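Local atomic coordinates of O-methyltransferase (Bacillus halodurans, PDB entry 2GPY), a protein that probably transfers a methyl group from S-adenosylmethionine to a hydroxyl of a substrate not yet identified. Residues Ala56-Ile61 / Phe127-Ile132; Leu155-Asn160 / Ile208-Lys213. All coordinates share one frame; numbering follows the deposited sequence.

Contact 1 of 2, residues Ala56-Ile61 / Phe127-Ile132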
ATOM      1  N   ALA B  56       7.975   1.020 -11.607  1.00 38.34           N
ATOM      2  CA  ALA B  56       8.374   1.326 -12.978  1.00 38.75           C
ATOM      3  C   ALA B  56       7.950   0.255 -13.992  1.00 38.51           C
ATOM      4  O   ALA B  56       7.807   0.554 -15.178  1.00 37.21           O
ATOM      5  CB  ALA B  56       9.903   1.536 -13.050  1.00 38.71           C
ATOM      6  N   ARG B  57       7.803  -0.989 -13.541  1.00 38.30           N
ATOM      7  CA  ARG B  57       7.590  -2.130 -14.459  1.00 38.49           C
ATOM      8  C   ARG B  57       6.530  -3.038 -13.839  1.00 37.97           C
ATOM      9  O   ARG B  57       6.693  -3.501 -12.700  1.00 37.14           O
ATOM     10  CB  ARG B  57       8.891  -2.918 -14.647  1.00 38.06           C
ATOM     11  CG  ARG B  57      10.018  -2.158 -15.406  1.00 39.54           C
ATOM     12  CD  ARG B  57      11.275  -3.014 -15.528  1.00 41.86           C
ATOM     13  NE  ARG B  57      11.000  -4.348 -16.075  1.00 49.12           N
ATOM     14  CZ  ARG B  57      10.587  -4.607 -17.317  1.00 51.30           C
ATOM     15  NH1 ARG B  57      10.375  -3.629 -18.200  1.00 52.33           N
ATOM     16  NH2 ARG B  57      10.379  -5.865 -17.679  1.00 52.67           N
ATOM     17  N   ILE B  58       5.446  -3.273 -14.574  1.00 35.71           N
ATOM     18  CA  ILE B  58       4.307  -4.072 -14.083  1.00 35.81           C
ATOM     19  C   ILE B  58       4.070  -5.213 -15.065  1.00 35.90           C
ATOM     20  O   ILE B  58       4.075  -5.009 -16.301  1.00 35.60           O
ATOM     21  CB  ILE B  58       3.036  -3.212 -13.987  1.00 35.53           C
ATOM     22  CG1 ILE B  58       3.277  -2.036 -13.021  1.00 36.06           C
ATOM     23  CG2 ILE B  58       1.782  -4.081 -13.580  1.00 36.05           C
ATOM     24  CD1 ILE B  58       2.242  -0.877 -13.161  1.00 37.59           C
ATOM     25  N   LEU B  59       3.895  -6.419 -14.530  1.00 36.06           N
ATOM     26  CA  LEU B  59       3.489  -7.579 -15.332  1.00 35.81           C
ATOM     27  C   LEU B  59       2.074  -8.013 -14.916  1.00 36.31           C
ATOM     28  O   LEU B  59       1.773  -8.181 -13.727  1.00 35.32           O
ATOM     29  CB  LEU B  59       4.472  -8.733 -15.130  1.00 36.32           C
ATOM     30  CG  LEU B  59       4.050 -10.058 -15.775  1.00 34.51           C
ATOM     31  CD1 LEU B  59       3.944  -9.941 -17.309  1.00 33.39           C
ATOM     32  CD2 LEU B  59       5.009 -11.148 -15.374  1.00 36.22           C
ATOM     33  N   GLU B  60       1.200  -8.176 -15.900  1.00 35.99           N
ATOM     34  CA  GLU B  60      -0.166  -8.592 -15.641  1.00 37.37           C
ATOM     35  C   GLU B  60      -0.470  -9.877 -16.381  1.00 36.97           C
ATOM     36  O   GLU B  60      -0.155  -9.995 -17.562  1.00 36.45           O
ATOM     37  CB  GLU B  60      -1.144  -7.500 -16.111  1.00 36.63           C
ATOM     38  CG  GLU B  60      -2.583  -7.972 -16.296  1.00 39.83           C
ATOM     39  CD  GLU B  60      -3.468  -6.827 -16.759  1.00 40.81           C
ATOM     40  OE1 GLU B  60      -3.356  -6.417 -17.934  1.00 40.21           O
ATOM     41  OE2 GLU B  60      -4.209  -6.301 -15.895  1.00 45.62           O
ATOM     42  N   ILE B  61      -1.099 -10.824 -15.696  1.00 36.85           N
ATOM     43  CA  ILE B  61      -1.505 -12.055 -16.354  1.00 37.63           C
ATOM     44  C   ILE B  61      -3.012 -12.003 -16.521  1.00 37.83           C
ATOM     45  O   ILE B  61      -3.744 -12.026 -15.522  1.00 37.37           O
ATOM     46  CB  ILE B  61      -1.139 -13.296 -15.522  1.00 37.43           C
ATOM     47  CG1 ILE B  61       0.334 -13.233 -15.038  1.00 39.53           C
ATOM     48  CG2 ILE B  61      -1.480 -14.598 -16.310  1.00 38.67           C
ATOM     49  CD1 ILE B  61       1.401 -13.100 -16.121  1.00 40.74           C
ATOM     50  N   PHE B 127      10.246  -7.307 -12.513  1.00 39.00           N
ATOM     51  CA  PHE B 127       9.091  -6.451 -12.377  1.00 38.26           C
ATOM     52  C   PHE B 127       8.948  -5.959 -10.931  1.00 37.48           C
ATOM     53  O   PHE B 127       9.360  -6.635 -10.005  1.00 38.20           O
ATOM     54  CB  PHE B 127       7.850  -7.238 -12.825  1.00 37.99           C
ATOM     55  CG  PHE B 127       7.833  -7.533 -14.300  1.00 36.27           C
ATOM     56  CD1 PHE B 127       7.357  -6.581 -15.203  1.00 37.40           C
ATOM     57  CD2 PHE B 127       8.341  -8.748 -14.800  1.00 37.98           C
ATOM     58  CE1 PHE B 127       7.351  -6.839 -16.610  1.00 38.80           C
ATOM     59  CE2 PHE B 127       8.340  -9.019 -16.194  1.00 38.97           C
ATOM     60  CZ  PHE B 127       7.845  -8.055 -17.095  1.00 38.79           C
ATOM     61  N   ASP B 128       8.396  -4.762 -10.762  1.00 37.29           N
ATOM     62  CA  ASP B 128       8.079  -4.211  -9.453  1.00 37.45           C
ATOM     63  C   ASP B 128       6.742  -4.720  -8.962  1.00 37.16           C
ATOM     64  O   ASP B 128       6.501  -4.729  -7.770  1.00 36.57           O
ATOM     65  CB  ASP B 128       8.012  -2.680  -9.523  1.00 37.08           C
ATOM     66  CG  ASP B 128       9.316  -2.081  -9.998  1.00 39.76           C
ATOM     67  OD1 ASP B 128      10.320  -2.377  -9.349  1.00 38.68           O
ATOM     68  OD2 ASP B 128       9.332  -1.369 -11.039  1.00 38.18           O
ATOM     69  N   VAL B 129       5.865  -5.092  -9.898  1.00 36.47           N
ATOM     70  CA  VAL B 129       4.502  -5.518  -9.560  1.00 36.59           C
ATOM     71  C   VAL B 129       4.115  -6.661 -10.497  1.00 36.80           C
ATOM     72  O   VAL B 129       4.359  -6.574 -11.702  1.00 36.07           O
ATOM     73  CB  VAL B 129       3.455  -4.341  -9.746  1.00 37.34           C
ATOM     74  CG1 VAL B 129       1.992  -4.863  -9.598  1.00 38.71           C
ATOM     75  CG2 VAL B 129       3.717  -3.162  -8.794  1.00 37.20           C
ATOM     76  N   LEU B 130       3.480  -7.701  -9.935  1.00 36.35           N
ATOM     77  CA  LEU B 130       2.808  -8.740 -10.691  1.00 36.74           C
ATOM     78  C   LEU B 130       1.339  -8.668 -10.319  1.00 37.35           C
ATOM     79  O   LEU B 130       1.009  -8.656  -9.137  1.00 37.46           O
ATOM     80  CB  LEU B 130       3.370 -10.133 -10.276  1.00 35.72           C
ATOM     81  CG  LEU B 130       2.604 -11.349 -10.806  1.00 35.32           C
ATOM     82  CD1 LEU B 130       2.595 -11.372 -12.404  1.00 33.23           C
ATOM     83  CD2 LEU B 130       3.128 -12.699 -10.249  1.00 37.20           C
ATOM     84  N   PHE B 131       0.458  -8.617 -11.307  1.00 37.71           N
ATOM     85  CA  PHE B 131      -0.973  -8.476 -11.044  1.00 39.11           C
ATOM     86  C   PHE B 131      -1.669  -9.716 -11.591  1.00 39.77           C
ATOM     87  O   PHE B 131      -1.617  -9.968 -12.796  1.00 38.83           O
ATOM     88  CB  PHE B 131      -1.481  -7.186 -11.752  1.00 39.88           C
ATOM     89  CG  PHE B 131      -2.938  -6.861 -11.503  1.00 43.09           C
ATOM     90  CD1 PHE B 131      -3.589  -7.273 -10.350  1.00 45.50           C
ATOM     91  CD2 PHE B 131      -3.649  -6.088 -12.420  1.00 47.25           C
ATOM     92  CE1 PHE B 131      -4.957  -6.949 -10.126  1.00 45.95           C
ATOM     93  CE2 PHE B 131      -5.030  -5.777 -12.214  1.00 47.91           C
ATOM     94  CZ  PHE B 131      -5.668  -6.212 -11.071  1.00 46.24           C
ATOM     95  N   ILE B 132      -2.305 -10.485 -10.699  1.00 39.39           N
ATOM     96  CA  ILE B 132      -3.021 -11.692 -11.067  1.00 40.28           C
ATOM     97  C   ILE B 132      -4.395 -11.720 -10.399  1.00 40.56           C
ATOM     98  O   ILE B 132      -4.705 -10.887  -9.554  1.00 39.89           O
ATOM     99  CB  ILE B 132      -2.219 -12.966 -10.713  1.00 39.52           C
ATOM    100  CG1 ILE B 132      -1.855 -12.983  -9.220  1.00 39.51           C
ATOM    101  CG2 ILE B 132      -0.945 -13.063 -11.581  1.00 41.12           C
ATOM    102  CD1 ILE B 132      -1.007 -14.215  -8.789  1.00 39.87           C
TER
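Leu59 and Arg57 take opposite faces of the Phe127 ring. The CB of Leu59 sits almost over the ring centre, a CH-pi contact of 3.5 Å to the centroid of Phe127, while from the other face Arg57 makes an off-centre cation-pi contact, its NH2 3.4 Å from CE1 of Phe127. The Arg57 chain bends at chi3 (51°), which folds the guanidinium back over the ring; NE and NH2 are held there by the carbonyls of Leu126 and Pro125. An alanine in place of Phe127 would probably open a gap beside Leu59 CB and leave the guanidinium without its aromatic partner.

Among the polar contacts, OD2 of Asp128 takes two backbone N-H groups: Ala56 N at 2.8 Å, from above the carboxylate plane, and Arg57 N at 3.0 Å, on the anti side. The other oxygen, OD1, forms a salt bridge with Arg151. Beyond this corner the strands run parallel, with Leu59 N bonded to Val129 O (2.9 Å), Phe131 N to Leu59 O (2.8 Å) and Ile61 N to Phe131 O (3.1 Å).

Apolar side chains line up in register. Leu59 CD2 lies 3.8 Å from CD1 of Leu130, and Ile58 packs alongside Val129 on the other face. There Glu60 runs beside Phe131, its OE1 bonded to Ser83.

Strand 80-85 continues the sheet beyond 57-61. Helix 139-146 covers the face of Leu59, Ile61 and Leu130, whereas helix 67-75 packs against Glu60 and Phe131 on the reverse, as expected for the centre of a Rossmann-like alpha/beta sheet.

Contact 2 of 2, residues Leu155-Asn160 / Ile208-Lys213. With MG (magnesium ion), chain G.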
ATOM      1  N   LEU B 155       5.752  -6.244  -5.406  1.00 36.77           N
ATOM      2  CA  LEU B 155       4.402  -6.601  -4.990  1.00 36.78           C
ATOM      3  C   LEU B 155       3.791  -7.615  -5.922  1.00 36.86           C
ATOM      4  O   LEU B 155       3.885  -7.490  -7.136  1.00 38.20           O
ATOM      5  CB  LEU B 155       3.485  -5.374  -5.043  1.00 36.91           C
ATOM      6  CG  LEU B 155       4.008  -4.163  -4.265  1.00 38.86           C
ATOM      7  CD1 LEU B 155       3.109  -2.918  -4.450  1.00 39.92           C
ATOM      8  CD2 LEU B 155       4.180  -4.505  -2.771  1.00 39.21           C
ATOM      9  N   ILE B 156       3.083  -8.560  -5.340  1.00 37.35           N
ATOM     10  CA  ILE B 156       2.128  -9.352  -6.088  1.00 37.19           C
ATOM     11  C   ILE B 156       0.739  -8.950  -5.600  1.00 37.58           C
ATOM     12  O   ILE B 156       0.435  -9.026  -4.403  1.00 36.11           O
ATOM     13  CB  ILE B 156       2.373 -10.867  -5.935  1.00 37.46           C
ATOM     14  CG1 ILE B 156       3.787 -11.185  -6.431  1.00 38.25           C
ATOM     15  CG2 ILE B 156       1.332 -11.641  -6.809  1.00 37.32           C
ATOM     16  CD1 ILE B 156       4.224 -12.572  -6.193  1.00 43.26           C
ATOM     17  N   LEU B 157      -0.083  -8.483  -6.533  1.00 37.46           N
ATOM     18  CA  LEU B 157      -1.442  -8.046  -6.213  1.00 39.41           C
ATOM     19  C   LEU B 157      -2.414  -9.080  -6.755  1.00 39.88           C
ATOM     20  O   LEU B 157      -2.351  -9.439  -7.952  1.00 39.55           O
ATOM     21  CB  LEU B 157      -1.723  -6.686  -6.864  1.00 39.76           C
ATOM     22  CG  LEU B 157      -0.707  -5.596  -6.565  1.00 42.58           C
ATOM     23  CD1 LEU B 157      -1.003  -4.383  -7.471  1.00 47.18           C
ATOM     24  CD2 LEU B 157      -0.735  -5.246  -5.101  1.00 45.44           C
ATOM     25  N   SER B 158      -3.291  -9.594  -5.894  1.00 40.35           N
ATOM     26  CA  SER B 158      -4.285 -10.574  -6.347  1.00 41.11           C
ATOM     27  C   SER B 158      -5.696  -9.984  -6.222  1.00 41.32           C
ATOM     28  O   SER B 158      -6.118  -9.637  -5.123  1.00 41.24           O
ATOM     29  CB  SER B 158      -4.212 -11.847  -5.514  1.00 41.32           C
ATOM     30  OG  SER B 158      -2.920 -12.439  -5.499  1.00 42.12           O
ATOM     31  N   ASP B 159      -6.411  -9.868  -7.338  1.00 40.50           N
ATOM     32  CA  ASP B 159      -7.798  -9.415  -7.330  1.00 39.65           C
ATOM     33  C   ASP B 159      -8.759 -10.554  -6.938  1.00 39.73           C
ATOM     34  O   ASP B 159      -8.415 -11.737  -7.086  1.00 38.50           O
ATOM     35  CB  ASP B 159      -8.176  -8.885  -8.726  1.00 40.45           C
ATOM     36  CG  ASP B 159      -9.467  -8.089  -8.718  1.00 42.25           C
ATOM     37  OD1 ASP B 159      -9.931  -7.678  -7.621  1.00 44.73           O
ATOM     38  OD2 ASP B 159     -10.026  -7.896  -9.816  1.00 46.04           O
ATOM     39  N   ASN B 160      -9.954 -10.187  -6.458  1.00 38.17           N
ATOM     40  CA  ASN B 160     -11.047 -11.127  -6.221  1.00 38.71           C
ATOM     41  C   ASN B 160     -10.744 -12.190  -5.178  1.00 38.43           C
ATOM     42  O   ASN B 160     -11.196 -13.348  -5.296  1.00 38.15           O
ATOM     43  CB  ASN B 160     -11.540 -11.763  -7.551  1.00 38.09           C
ATOM     44  CG  ASN B 160     -12.023 -10.723  -8.545  1.00 39.59           C
ATOM     45  OD1 ASN B 160     -12.878  -9.889  -8.208  1.00 40.17           O
ATOM     46  ND2 ASN B 160     -11.482 -10.753  -9.789  1.00 40.24           N
ATOM     47  N   ILE B 208      -8.469  -7.445  -2.318  1.00 41.95           N
ATOM     48  CA  ILE B 208      -7.190  -7.407  -2.996  1.00 42.43           C
ATOM     49  C   ILE B 208      -6.141  -7.883  -2.012  1.00 43.41           C
ATOM     50  O   ILE B 208      -6.003  -7.299  -0.932  1.00 43.38           O
ATOM     51  CB  ILE B 208      -6.826  -6.004  -3.452  1.00 43.19           C
ATOM     52  CG1 ILE B 208      -7.929  -5.410  -4.365  1.00 43.05           C
ATOM     53  CG2 ILE B 208      -5.454  -6.043  -4.197  1.00 43.71           C
ATOM     54  CD1 ILE B 208      -7.684  -3.935  -4.688  1.00 45.64           C
ATOM     55  N   ALA B 209      -5.426  -8.952  -2.357  1.00 42.88           N
ATOM     56  CA  ALA B 209      -4.299  -9.362  -1.517  1.00 42.91           C
ATOM     57  C   ALA B 209      -3.069  -8.639  -2.020  1.00 42.80           C
ATOM     58  O   ALA B 209      -2.856  -8.530  -3.244  1.00 42.93           O
ATOM     59  CB  ALA B 209      -4.095 -10.841  -1.598  1.00 43.90           C
ATOM     60  N   ILE B 210      -2.293  -8.099  -1.095  1.00 41.54           N
ATOM     61  CA  ILE B 210      -1.037  -7.423  -1.437  1.00 41.19           C
ATOM     62  C   ILE B 210       0.072  -8.203  -0.771  1.00 39.93           C
ATOM     63  O   ILE B 210       0.197  -8.213   0.458  1.00 39.29           O
ATOM     64  CB  ILE B 210      -1.028  -5.982  -0.953  1.00 42.04           C
ATOM     65  CG1 ILE B 210      -2.215  -5.236  -1.582  1.00 43.57           C
ATOM     66  CG2 ILE B 210       0.263  -5.289  -1.353  1.00 42.46           C
ATOM     67  CD1 ILE B 210      -2.878  -4.404  -0.581  1.00 51.29           C
ATOM     68  N   SER B 211       0.837  -8.908  -1.590  1.00 38.81           N
ATOM     69  CA  SER B 211       1.946  -9.710  -1.090  1.00 38.35           C
ATOM     70  C   SER B 211       3.230  -8.959  -1.357  1.00 37.98           C
ATOM     71  O   SER B 211       3.549  -8.660  -2.506  1.00 38.37           O
ATOM     72  CB  SER B 211       1.977 -11.074  -1.813  1.00 38.74           C
ATOM     73  OG  SER B 211       0.722 -11.723  -1.701  1.00 39.98           O
ATOM     74  N   ILE B 212       3.965  -8.626  -0.301  1.00 35.26           N
ATOM     75  CA  ILE B 212       5.206  -7.906  -0.470  1.00 34.83           C
ATOM     76  C   ILE B 212       6.391  -8.875  -0.385  1.00 34.75           C
ATOM     77  O   ILE B 212       6.587  -9.553   0.621  1.00 33.27           O
ATOM     78  CB  ILE B 212       5.378  -6.801   0.610  1.00 34.77           C
ATOM     79  CG1 ILE B 212       4.084  -5.959   0.718  1.00 33.78           C
ATOM     80  CG2 ILE B 212       6.600  -5.923   0.289  1.00 33.88           C
ATOM     81  CD1 ILE B 212       4.217  -4.793   1.757  1.00 35.71           C
ATOM     82  N   LYS B 213       7.190  -8.891  -1.439  1.00 34.21           N
ATOM     83  CA  LYS B 213       8.263  -9.873  -1.553  1.00 35.12           C
ATOM     84  C   LYS B 213       9.384  -9.550  -0.586  1.00 36.12           C
ATOM     85  O   LYS B 213       9.908  -8.426  -0.562  1.00 35.25           O
ATOM     86  CB  LYS B 213       8.775  -9.962  -2.991  1.00 34.74           C
ATOM     87  CG  LYS B 213       9.740 -11.134  -3.198  1.00 35.44           C
ATOM     88  CD  LYS B 213       9.929 -11.438  -4.653  1.00 34.38           C
ATOM     89  CE  LYS B 213      10.613 -12.792  -4.808  1.00 33.29           C
ATOM     90  NZ  LYS B 213      10.873 -13.063  -6.247  1.00 33.64           N
TER
HETATM   91 MG    MG G 301     -14.168  -8.613  -9.169  1.00 35.75          MG
HETATM   92  O   HOH W   1      -1.177 -11.331  -3.744  1.00 27.91           O
HETATM   93  O   HOH W   2     -12.984  -6.830  -8.775  1.00 33.22           O
HETATM   94  O   HOH W   3     -13.372  -8.784 -11.106  1.00 42.17           O
HETATM   95  O   HOH W   4     -15.323 -10.171  -9.845  1.00 44.15           O
HETATM   96  O   HOH W   5     -15.612  -7.416  -9.997  1.00 46.90           O
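Ile156 and Ser211 form a hydrogen-bonded antiparallel pair: Ile156 N donates to Ser211 O at 2.9 Å, and Ser211 N returns the bond to Ile156 O at 2.8 Å. Ser158 and Ala209 repeat the pattern, Ser158 N to Ala209 O and Ala209 N to Ser158 O.

Ile156 O has a second partner, a water that donates to it at 2.9 Å. That water also bonds to Ser158 OG (2.7 Å) and Ser211 OG (2.8 Å), joining two hydroxyls of the same sheet face. Both serines set OG anti to the carbonyl carbon (chi1 -56° and -54°), and each hydroxyl has a further partner, Tyr139 OH for Ser158 and Thr199 OG1 for Ser211. Ile210 O is met by His48 NE2 of the second subunit.

The reverse face is apolar. Leu155 reaches alongside Ile212, CD2 to CG1 3.8 Å, and Leu157 CD2 lies equally close to Ile210 CG1. Helix 40-53 covers both leucines, and Met52 of the second subunit packs on Leu155 and Ile210.

Just past the strand, Asn160 OD1 binds the magnesium ion at 2.0 Å. Its ND2 donates to a metal-bound water and to Asp133 OD1, which together fix the rotation of the amide. Four waters and Asp206 complete six ligands.

A metal at the carboxyl end of a strand in a Rossmann-like sheet is consistent with the cation site of metal-dependent O-methyltransferases. Antiparallel strand 208-213, inserted between 154-159 and 197-202 to give the strand order 3-2-1-4-5-7-6, is the hallmark of the class I methyltransferase fold.

Both contacts are buried and belong to one sheet, where strands 127-133 and 154-159 are neighbours. Leu130 stitches them together: its N and O probably bond to Leu155 O and Leu157 N, each at 2.8 Å, while Val129 CG1 packs on Leu157 CD1. Contact 1 joins parallel strands near the centre of the folded chain, and its distinctive chemistry, an aromatic ring between leucine and arginine plus a carboxylate gripping backbone N-H groups, gathers at the strands' amino-terminal ends. Contact 2 is antiparallel and nearer the sheet's flank; it relies on a water bridging two serine hydroxyls, carries the magnesium ligand just beyond a strand end, and touches the second subunit, which contact 1 does not.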